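Local coordinates for protein GDP-perosamine synthase (Caulobacter crescentus, PDB 3BN1) that catalyses the pyridoxal phosphate-dependent transfer of the amino group of L-glutamate to GDP-4-keto-6-deoxy-D-mannose, giving GDP-perosamine for O-antigen synthesis, at residues Pro7-Ala12 against Asn349-Ala354; Gly18-Tyr23 against Leu243-Arg248; Ile57-Gly62 against Gly196-Asn201; Thr111-Ala116 against Gln138-Asp143. All coordinates share one frame; numbering follows the deposited sequence.

Contact 1 (Pro7-Ala12 against Asn349-Ala354)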
# COMPACT_ATOMS: atom_id res chain seq x y z
N PRO A 7 -10.41 17.99 28.46
CA PRO A 7 -9.68 17.34 27.42
C PRO A 7 -10.14 18.01 26.11
O PRO A 7 -11.23 18.59 25.95
CB PRO A 7 -10.23 15.91 27.48
CG PRO A 7 -11.68 16.15 27.79
CD PRO A 7 -11.67 17.30 28.77
N ARG A 8 -9.28 17.87 25.13
CA ARG A 8 -9.52 18.32 23.77
C ARG A 8 -10.57 17.43 23.15
O ARG A 8 -10.71 16.23 23.39
CB ARG A 8 -8.24 18.13 22.95
CG ARG A 8 -7.56 19.44 22.61
CD ARG A 8 -6.44 19.16 21.64
NE ARG A 8 -6.82 19.40 20.25
CZ ARG A 8 -7.12 20.59 19.76
NH1 ARG A 8 -7.14 21.67 20.56
NH2 ARG A 8 -7.40 20.70 18.45
N ILE A 9 -11.31 18.05 22.28
CA ILE A 9 -12.32 17.31 21.55
C ILE A 9 -11.68 17.16 20.15
O ILE A 9 -11.28 18.14 19.50
CB ILE A 9 -13.63 18.16 21.60
CG1 ILE A 9 -14.41 17.86 22.89
CG2 ILE A 9 -14.47 17.92 20.35
CD1 ILE A 9 -15.33 19.03 23.30
N SER A 10 -11.54 15.91 19.68
CA SER A 10 -10.98 15.65 18.35
C SER A 10 -12.08 15.46 17.31
O SER A 10 -13.17 15.02 17.66
CB SER A 10 -10.04 14.45 18.34
OG SER A 10 -10.03 13.76 19.57
N VAL A 11 -11.85 15.87 16.06
CA VAL A 11 -12.90 15.72 15.03
C VAL A 11 -13.37 14.27 14.82
O VAL A 11 -14.54 14.04 14.50
CB VAL A 11 -12.56 16.33 13.62
CG1 VAL A 11 -12.78 17.83 13.56
CG2 VAL A 11 -11.24 15.87 13.07
N ALA A 12 -12.46 13.32 15.01
CA ALA A 12 -12.72 11.90 14.84
C ALA A 12 -11.83 11.18 15.82
O ALA A 12 -11.07 11.80 16.55
CB ALA A 12 -12.40 11.50 13.46
N ASN A 349 -15.97 21.32 8.75
CA ASN A 349 -16.34 20.00 9.30
C ASN A 349 -16.25 20.09 10.80
O ASN A 349 -15.17 20.42 11.27
CB ASN A 349 -15.30 18.95 8.88
CG ASN A 349 -15.27 18.73 7.41
OD1 ASN A 349 -14.20 18.69 6.77
ND2 ASN A 349 -16.46 18.64 6.83
N LEU A 350 -17.31 19.70 11.52
CA LEU A 350 -17.30 19.80 12.98
C LEU A 350 -17.06 18.40 13.60
O LEU A 350 -17.34 17.40 12.96
CB LEU A 350 -18.70 20.24 13.44
CG LEU A 350 -19.12 21.69 13.12
CD1 LEU A 350 -20.55 22.01 13.62
CD2 LEU A 350 -18.01 22.53 13.74
N PRO A 351 -16.58 18.30 14.85
CA PRO A 351 -16.39 16.97 15.46
C PRO A 351 -17.64 16.07 15.33
O PRO A 351 -18.79 16.44 15.68
CB PRO A 351 -16.12 17.26 16.93
CG PRO A 351 -15.53 18.65 16.92
CD PRO A 351 -16.23 19.40 15.75
N THR A 352 -17.36 14.85 14.88
CA THR A 352 -18.39 13.84 14.65
C THR A 352 -17.70 12.51 14.74
O THR A 352 -16.90 12.15 13.88
CB THR A 352 -18.94 13.97 13.19
OG1 THR A 352 -18.84 15.34 12.74
CG2 THR A 352 -20.39 13.57 13.16
N HIS A 353 -17.97 11.81 15.82
CA HIS A 353 -17.38 10.48 16.05
C HIS A 353 -18.12 9.81 17.19
O HIS A 353 -18.76 10.50 17.99
CB HIS A 353 -15.81 10.45 16.17
CG HIS A 353 -15.26 11.09 17.41
ND1 HIS A 353 -15.32 10.52 18.66
CD2 HIS A 353 -14.67 12.30 17.58
CE1 HIS A 353 -14.81 11.34 19.55
NE2 HIS A 353 -14.38 12.42 18.92
N ALA A 354 -18.01 8.49 17.27
CA ALA A 354 -18.72 7.71 18.26
C ALA A 354 -18.39 7.94 19.69
O ALA A 354 -19.19 7.53 20.53
CB ALA A 354 -18.69 6.16 17.94
O HOH W 1 -13.03 13.84 20.95
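Val-11 and Pro-351 bring the two backbones together with CA atoms 3.7 Å apart, and the touching parts run 86° apart, nearly crosswise. One backbone bond joins them: Thr-352 N donates to Val-11 O at 3.0 Å, almost straight at 173°. The same oxygen also takes a CA-H contact from Pro-351. Apolar groups flank this bond. CG2 of Ile-9 rests on the proline ring, 3.7 Å from Pro-351 CG, and the two side chains cross at about a right angle. CG1 of Val-11 lies on the ring's nitrogen side, 4.4 Å from Pro-351 CD. The imidazole of His-353 turns its edge to the N-terminal segment, with Ser-10 O and Val-11 O near its plane. A chi1 of 68° sets its CG between the backbone N and the carbonyl carbon, 3.7 Å from Ala-12 CA. Water 1 links NE2 of His-353 to Ser-10 N, while ND1 is hydrogen-bonded to Gly-355 N. Thr-352 OG1 turns back to Leu-350 O at 2.6 Å. The contact thus ties the N-terminal arm to the loop leaving strand 347-350 of the small C-terminal sheet, and both ring nitrogens of the buried histidine have polar partners.

Contact 2 (Gly18-Tyr23 against Leu243-Arg248)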
# COMPACT_ATOMS: atom_id res chain seq x y z
N GLY A 18 -15.10 -3.27 20.38
CA GLY A 18 -15.54 -4.62 20.03
C GLY A 18 -14.38 -5.62 20.25
O GLY A 18 -13.59 -5.48 21.21
N ASN A 19 -14.30 -6.61 19.34
CA ASN A 19 -13.30 -7.68 19.31
C ASN A 19 -11.95 -7.42 18.60
O ASN A 19 -11.27 -8.37 18.21
CB ASN A 19 -13.92 -8.87 18.58
CG ASN A 19 -15.01 -9.49 19.39
OD1 ASN A 19 -15.00 -9.37 20.62
ND2 ASN A 19 -16.01 -10.00 18.72
N GLU A 20 -11.59 -6.16 18.38
CA GLU A 20 -10.37 -5.82 17.63
C GLU A 20 -9.12 -6.42 18.27
O GLU A 20 -8.35 -7.16 17.64
CB GLU A 20 -10.30 -4.28 17.46
CG GLU A 20 -11.51 -3.71 16.64
CD GLU A 20 -12.61 -3.14 17.53
OE1 GLU A 20 -12.50 -3.33 18.78
OE2 GLU A 20 -13.58 -2.53 16.97
N ARG A 21 -9.00 -6.15 19.56
CA ARG A 21 -7.89 -6.64 20.35
C ARG A 21 -7.92 -8.15 20.27
O ARG A 21 -6.97 -8.76 19.79
CB ARG A 21 -8.01 -6.14 21.79
CG ARG A 21 -6.72 -6.07 22.58
CD ARG A 21 -7.01 -6.17 24.12
NE ARG A 21 -5.98 -5.55 24.97
CZ ARG A 21 -5.34 -6.19 25.95
NH1 ARG A 21 -4.38 -5.60 26.67
NH2 ARG A 21 -5.68 -7.44 26.22
N ASP A 22 -9.02 -8.76 20.65
CA ASP A 22 -9.10 -10.22 20.56
C ASP A 22 -8.66 -10.79 19.20
O ASP A 22 -7.79 -11.68 19.15
CB ASP A 22 -10.45 -10.77 21.06
CG ASP A 22 -10.70 -12.25 20.66
OD1 ASP A 22 -10.02 -13.17 21.15
OD2 ASP A 22 -11.61 -12.51 19.85
N TYR A 23 -9.24 -10.30 18.10
CA TYR A 23 -8.92 -10.82 16.78
C TYR A 23 -7.45 -10.59 16.42
O TYR A 23 -6.75 -11.48 15.93
CB TYR A 23 -9.85 -10.20 15.75
CG TYR A 23 -11.31 -10.59 15.84
CD1 TYR A 23 -11.78 -11.40 16.85
CD2 TYR A 23 -12.25 -10.11 14.94
CE1 TYR A 23 -13.12 -11.74 16.91
CE2 TYR A 23 -13.56 -10.40 15.02
CZ TYR A 23 -14.00 -11.26 15.99
OH TYR A 23 -15.32 -11.66 16.08
N LEU A 243 -12.92 -6.55 10.79
CA LEU A 243 -14.04 -7.42 10.97
C LEU A 243 -14.69 -7.08 12.28
O LEU A 243 -15.93 -6.98 12.40
CB LEU A 243 -13.45 -8.84 11.00
CG LEU A 243 -14.58 -9.86 11.15
CD1 LEU A 243 -15.73 -9.67 10.13
CD2 LEU A 243 -14.12 -11.34 11.24
N ALA A 244 -13.85 -6.88 13.29
CA ALA A 244 -14.40 -6.50 14.61
C ALA A 244 -15.15 -5.16 14.51
O ALA A 244 -16.17 -4.95 15.17
CB ALA A 244 -13.29 -6.45 15.64
N GLN A 245 -14.66 -4.24 13.68
CA GLN A 245 -15.35 -2.95 13.54
C GLN A 245 -16.69 -3.18 12.89
O GLN A 245 -17.68 -2.57 13.29
CB GLN A 245 -14.56 -2.02 12.62
CG GLN A 245 -13.33 -1.49 13.29
CD GLN A 245 -13.64 -0.22 14.10
OE1 GLN A 245 -13.83 0.87 13.55
NE2 GLN A 245 -13.75 -0.40 15.43
N LEU A 246 -16.68 -4.00 11.84
CA LEU A 246 -17.92 -4.23 11.10
C LEU A 246 -18.99 -4.91 11.93
O LEU A 246 -20.17 -4.64 11.74
CB LEU A 246 -17.72 -4.94 9.76
CG LEU A 246 -18.77 -5.28 8.69
CD1 LEU A 246 -19.58 -4.13 8.09
CD2 LEU A 246 -18.18 -6.14 7.55
N GLU A 247 -18.58 -5.82 12.82
CA GLU A 247 -19.52 -6.47 13.72
C GLU A 247 -20.29 -5.46 14.55
O GLU A 247 -21.35 -5.74 15.09
CB GLU A 247 -18.77 -7.37 14.70
CG GLU A 247 -18.06 -8.54 14.08
CD GLU A 247 -17.12 -9.24 15.08
OE1 GLU A 247 -16.69 -8.60 16.06
OE2 GLU A 247 -16.79 -10.43 14.86
N ARG A 248 -19.76 -4.27 14.69
CA ARG A 248 -20.44 -3.31 15.53
C ARG A 248 -20.82 -2.10 14.71
O ARG A 248 -21.03 -1.05 15.28
CB ARG A 248 -19.53 -2.95 16.70
CG ARG A 248 -19.71 -3.95 17.89
CD ARG A 248 -18.87 -3.61 19.09
NE ARG A 248 -19.25 -2.34 19.68
CZ ARG A 248 -20.33 -2.18 20.44
NH1 ARG A 248 -20.61 -0.98 20.94
NH2 ARG A 248 -21.11 -3.22 20.68
O HOH W 2 -16.42 -6.59 17.41
O HOH W 3 -16.35 -2.35 17.21
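Ala-244 supplies the apolar centre, where the start of helix 20-30 meets the last turn of helix 236-247. Its CB lies 3.2 Å from Glu-20 N and 3.4 Å from Glu-20 CG, so the methyl fits closely against the first turn of the other helix. The ring of Tyr-23 lies beside it, with CD2 3.9 Å from that CB. CE2 of the same ring touches Leu-243 CD2. One ring face also carries CB of Asn-19, offset toward the rim. Arg-38 makes a cation-pi contact with this tyrosine.

The direct bonds across the contact are made by side chains. Gln-245 NE2 donates to Glu-20 OE2 at 2.6 Å with an angle of 159°. The carboxylate oxygen lies in the amide plane, but the donor comes from above the carboxylate plane. A bend at chi2 (99°) places CD of Glu-20 on the way to this amide. Within 18-23, Glu-20 OE1 is met on its syn side by Gly-18 N at 3.1 Å. Asn-19 ND2 gives Glu-247 OE1 a weak bond, their planes 85° apart.

Water 2 accepts from Asn-19 N at 2.9 Å and donates to Ala-244 O at 2.8 Å. Water 3 can donate to Glu-20 OE2, among other acceptors in reach.

Arg-248 packs its CD against Gly-18 CA while its NE pairs with Asp-17. Gln-245 also bonds Arg-15 O and Thr-191 N, and Glu-20 packs on Met-28 of the second subunit. The buried carboxylate of Glu-20 is therefore held through both oxygens, and these neutral donors would probably help to stabilise its charge.

Contact 3 (Ile57-Gly62 against Gly196-Asn201)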
# COMPACT_ATOMS: atom_id res chain seq x y z
N ILE A 57 -13.06 -6.84 -2.27
CA ILE A 57 -11.61 -7.01 -2.38
C ILE A 57 -10.88 -6.05 -1.45
O ILE A 57 -10.87 -4.84 -1.66
CB ILE A 57 -11.17 -6.76 -3.88
CG1 ILE A 57 -11.83 -7.75 -4.88
CG2 ILE A 57 -9.63 -6.94 -4.03
CD1 ILE A 57 -13.25 -7.38 -5.43
N ALA A 58 -10.32 -6.61 -0.37
CA ALA A 58 -9.62 -5.89 0.68
C ALA A 58 -8.26 -5.43 0.17
O ALA A 58 -7.49 -6.19 -0.41
CB ALA A 58 -9.43 -6.79 1.86
N CYS A 59 -7.95 -4.17 0.40
CA CYS A 59 -6.69 -3.55 -0.11
C CYS A 59 -5.98 -2.86 1.05
O CYS A 59 -6.56 -2.64 2.12
CB CYS A 59 -7.17 -2.43 -1.05
SG CYS A 59 -8.01 -3.05 -2.54
N ASN A 60 -4.76 -2.43 0.81
CA ASN A 60 -4.06 -1.79 1.90
C ASN A 60 -4.46 -0.36 2.26
O ASN A 60 -4.09 0.12 3.32
CB ASN A 60 -2.56 -1.99 1.81
CG ASN A 60 -1.98 -1.61 0.46
OD1 ASN A 60 -0.77 -1.69 0.26
ND2 ASN A 60 -2.83 -1.23 -0.47
N ASN A 61 -5.21 0.30 1.40
CA ASN A 61 -5.78 1.60 1.71
C ASN A 61 -6.84 1.98 0.70
O ASN A 61 -7.03 1.29 -0.29
CB ASN A 61 -4.78 2.68 2.12
CG ASN A 61 -3.83 3.08 0.99
OD1 ASN A 61 -4.27 3.60 -0.01
ND2 ASN A 61 -2.53 2.82 1.14
N GLY A 62 -7.53 3.08 0.95
CA GLY A 62 -8.60 3.48 0.07
C GLY A 62 -8.05 4.17 -1.19
O GLY A 62 -8.70 4.24 -2.20
N GLY A 196 -8.51 -0.54 2.98
CA GLY A 196 -9.45 -0.08 1.94
C GLY A 196 -10.23 -1.32 1.43
O GLY A 196 -9.92 -2.48 1.72
N MET A 197 -11.24 -1.09 0.62
CA MET A 197 -11.92 -2.23 0.08
C MET A 197 -12.55 -1.81 -1.25
O MET A 197 -12.95 -0.66 -1.43
CB MET A 197 -13.04 -2.60 1.06
CG MET A 197 -13.92 -3.80 0.61
SD MET A 197 -13.07 -5.31 1.21
CE MET A 197 -13.22 -5.32 2.96
N ILE A 198 -12.65 -2.77 -2.17
CA ILE A 198 -13.41 -2.52 -3.42
C ILE A 198 -14.63 -3.46 -3.41
O ILE A 198 -14.47 -4.66 -3.10
CB ILE A 198 -12.62 -2.86 -4.73
CG1 ILE A 198 -11.25 -2.18 -4.69
CG2 ILE A 198 -13.44 -2.53 -6.02
CD1 ILE A 198 -10.33 -2.69 -5.77
N THR A 199 -15.79 -2.95 -3.83
CA THR A 199 -16.99 -3.77 -3.93
C THR A 199 -17.48 -3.78 -5.38
O THR A 199 -17.27 -2.83 -6.13
CB THR A 199 -18.11 -3.33 -2.98
OG1 THR A 199 -18.42 -1.97 -3.24
CG2 THR A 199 -17.72 -3.49 -1.51
N THR A 200 -17.98 -4.94 -5.78
CA THR A 200 -18.48 -5.12 -7.11
C THR A 200 -19.33 -6.35 -7.28
O THR A 200 -19.25 -7.30 -6.51
CB THR A 200 -17.37 -5.13 -8.18
OG1 THR A 200 -17.97 -5.01 -9.47
CG2 THR A 200 -16.55 -6.47 -8.15
N ASN A 201 -20.22 -6.31 -8.26
CA ASN A 201 -21.02 -7.51 -8.51
C ASN A 201 -20.46 -8.31 -9.68
O ASN A 201 -20.73 -9.48 -9.76
CB ASN A 201 -22.50 -7.19 -8.71
CG ASN A 201 -23.24 -6.93 -7.37
OD1 ASN A 201 -23.19 -7.75 -6.45
ND2 ASN A 201 -23.85 -5.76 -7.25
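Ile-57 N donates to Ile-198 O at 2.7 Å, an almost straight bond (167°) lying in the carbonyl plane. Ile-198 N returns a bond to Ile-57 O at 2.8 Å, which makes this an antiparallel hydrogen-bonded pair. Cys-59 and Gly-196 form the next such pair. Here both donors stand above the carbonyl planes, and the bond from Gly-196 N to Cys-59 O is the more bent, at 136°. Between them Ala-58 and Met-197 are a non-hydrogen-bonded pair.

Ile-57, Cys-59 and Ile-198 put their side chains on one face. Cys-59 SG reaches across to Ile-198 CG1 at 4.0 Å. On the face of Ala-58 and Met-197, the methionine chain bends at chi2 (87°), which swings SD back over the neighbouring strand. SD then lies 3.4 Å from Ala-58 N and 4.0 Å from Ala-58 CB. At the end of the strand the chain turns closely over Gly-196. Gly-196 CA gives a CA-H contact to Asn-61 O at 3.6 Å; a CB on Gly-196 would clash with that oxygen.

Asn-61 caps helix 62-72 through OD1, and its ND2 bonds Asn-231 O of the second subunit. Gly-62 N binds the phosphate of the cofactor on Lys-188. Within this chain, strand 55-59 is the outermost strand on its side of the large mixed sheet, strand 196-200 lies between it and strand 179-183, and helices 62-72 and 203-213 pack on the Cys-59 and Ile-198 face.

Contact 4 (Thr111-Ala116 against Gln138-Asp143)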
# COMPACT_ATOMS: atom_id res chain seq x y z
N THR A 111 -25.75 19.53 -0.77
CA THR A 111 -25.25 18.25 -0.33
C THR A 111 -23.76 18.10 -0.49
O THR A 111 -23.25 17.03 -0.16
CB THR A 111 -25.83 17.09 -1.23
OG1 THR A 111 -25.36 17.22 -2.57
CG2 THR A 111 -27.33 17.10 -1.30
N PHE A 112 -23.11 19.07 -1.16
CA PHE A 112 -21.69 18.99 -1.47
C PHE A 112 -21.34 17.91 -2.48
O PHE A 112 -20.12 17.66 -2.70
CB PHE A 112 -20.76 18.80 -0.24
CG PHE A 112 -21.05 19.73 0.89
CD1 PHE A 112 -20.57 21.05 0.86
CD2 PHE A 112 -21.83 19.31 1.99
CE1 PHE A 112 -20.84 21.95 1.92
CE2 PHE A 112 -22.13 20.22 3.04
CZ PHE A 112 -21.64 21.52 3.00
N ASN A 113 -22.35 17.30 -3.11
CA ASN A 113 -22.08 16.20 -4.05
C ASN A 113 -22.16 16.53 -5.52
O ASN A 113 -22.74 17.55 -5.92
CB ASN A 113 -22.89 14.93 -3.73
CG ASN A 113 -22.37 14.24 -2.49
OD1 ASN A 113 -21.18 14.32 -2.18
ND2 ASN A 113 -23.26 13.65 -1.72
N LEU A 114 -21.49 15.69 -6.29
CA LEU A 114 -21.48 15.80 -7.74
C LEU A 114 -22.82 16.30 -8.29
O LEU A 114 -23.86 15.70 -8.04
CB LEU A 114 -21.19 14.41 -8.31
CG LEU A 114 -20.76 14.49 -9.77
CD1 LEU A 114 -20.05 13.14 -10.01
CD2 LEU A 114 -21.97 14.69 -10.69
N ASP A 115 -22.80 17.36 -9.09
CA ASP A 115 -24.06 17.86 -9.62
C ASP A 115 -24.39 17.14 -10.95
O ASP A 115 -23.75 17.36 -11.99
CB ASP A 115 -23.88 19.34 -9.77
CG ASP A 115 -25.15 20.01 -10.29
OD1 ASP A 115 -26.09 19.30 -10.70
OD2 ASP A 115 -25.17 21.26 -10.33
N ALA A 116 -25.30 16.18 -10.88
CA ALA A 116 -25.66 15.36 -12.06
C ALA A 116 -26.07 16.12 -13.31
O ALA A 116 -25.78 15.71 -14.45
CB ALA A 116 -26.67 14.29 -11.73
N GLN A 138 -22.87 11.04 2.77
CA GLN A 138 -24.12 11.17 2.03
C GLN A 138 -23.90 10.70 0.59
O GLN A 138 -23.06 11.30 -0.11
CB GLN A 138 -24.53 12.66 1.98
CG GLN A 138 -25.84 12.92 1.26
CD GLN A 138 -26.60 14.15 1.74
OE1 GLN A 138 -27.84 14.05 1.90
NE2 GLN A 138 -25.90 15.25 2.06
N ILE A 139 -24.72 9.74 0.14
CA ILE A 139 -24.66 9.26 -1.29
C ILE A 139 -25.10 10.31 -2.32
O ILE A 139 -26.10 11.02 -2.11
CB ILE A 139 -25.43 7.91 -1.43
CG1 ILE A 139 -24.74 6.82 -0.56
CG2 ILE A 139 -25.55 7.49 -2.89
CD1 ILE A 139 -25.46 5.50 -0.38
N CYS A 140 -24.37 10.46 -3.43
CA CYS A 140 -24.77 11.41 -4.46
C CYS A 140 -26.10 10.96 -5.05
O CYS A 140 -26.57 9.84 -4.78
CB CYS A 140 -23.79 11.32 -5.62
SG CYS A 140 -22.08 11.75 -5.14
N ASP A 141 -26.70 11.84 -5.86
CA ASP A 141 -27.96 11.50 -6.50
C ASP A 141 -27.73 10.53 -7.65
O ASP A 141 -27.62 10.91 -8.83
CB ASP A 141 -28.68 12.76 -6.99
CG ASP A 141 -30.19 12.52 -7.19
OD1 ASP A 141 -30.73 11.43 -6.90
OD2 ASP A 141 -30.89 13.46 -7.62
N MET A 142 -27.62 9.27 -7.27
CA MET A 142 -27.25 8.20 -8.19
C MET A 142 -28.05 7.91 -9.42
O MET A 142 -27.50 7.67 -10.48
CB MET A 142 -26.88 6.91 -7.45
CG MET A 142 -25.73 7.10 -6.49
SD MET A 142 -24.18 7.58 -7.36
CE MET A 142 -23.89 6.18 -8.53
N ASP A 143 -29.36 7.96 -9.27
CA ASP A 143 -30.18 7.62 -10.40
C ASP A 143 -29.90 8.53 -11.59
O ASP A 143 -29.61 8.07 -12.69
CB ASP A 143 -31.63 7.55 -9.93
CG ASP A 143 -31.95 6.26 -9.15
OD1 ASP A 143 -31.06 5.35 -9.08
OD2 ASP A 143 -33.08 6.17 -8.62
O HOH W 4 -22.87 15.33 2.02
O HOH W 5 -26.03 13.77 -2.21
O HOH W 6 -25.32 14.20 -6.24
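Asn-113 lays its side chain over the thiol of Cys-140, with CB and CG each 3.6 Å from SG. The loop that follows strand 101-105 here meets the loop leading into helix 142-151, in the large domain of an aspartate aminotransferase-type fold. The loop of Asn-113 begins with an ST turn: Thr-111 OG1 accepts from Asn-113 N at 3.1 Å.

The amide of Asn-113 bridges the two loops. A chi1 of -72°, with CG anti to the carbonyl carbon, sets CG over SG. ND2 donates to Gln-138 O at 2.9 Å. That bond is bent, 132° at the hydrogen, and the donor stands above the carbonyl plane. The same nitrogen gives a bond to water 5, which passes one on to Ile-139 O. OD1 accepts from Leu-135 N, so both ends of this buried amide are held.

Gln-138 extends across Thr-111 at about a right angle, its NE2 3.8 Å from Thr-111 CB. The polar end is fixed elsewhere: OE1 accepts from Ala-280 N, and NE2 donates to His-278 O. Water 4 accepts from Gln-138 NE2 and donates to Thr-111 O.

Cys-140 SG also touches Leu-114 CB at 4.2 Å, while its backbone N donates to His-134 ND1. Asp-141, the centre of an inverse gamma turn, holds the N-cap position of helix 142-151 without a side-chain capping bond. Water 6 closes this end, accepting from Asp-141 N and donating to Leu-114 O, each at 2.8 Å.

The four contacts are nested along the chain. Contact 1 closes the widest loop, contact 2 lies inside it, contact 3 inside contact 2, and contact 4 inside contact 3. None touches another. Contacts 1 and 4 come within about 7 Å at their nearest atoms, as do contacts 2 and 3. The 2-oxoglutarate site lies about 7 Å from the side chain of Asn-349 in contact 1 and about 6 Å from that of Asn-61 in contact 3. These two contacts lie on opposite sides of the chain's centre. Contact 4 is more remote, with Asn-113 about 14 Å from the ligand. Contacts 2 and 3 also meet the second subunit.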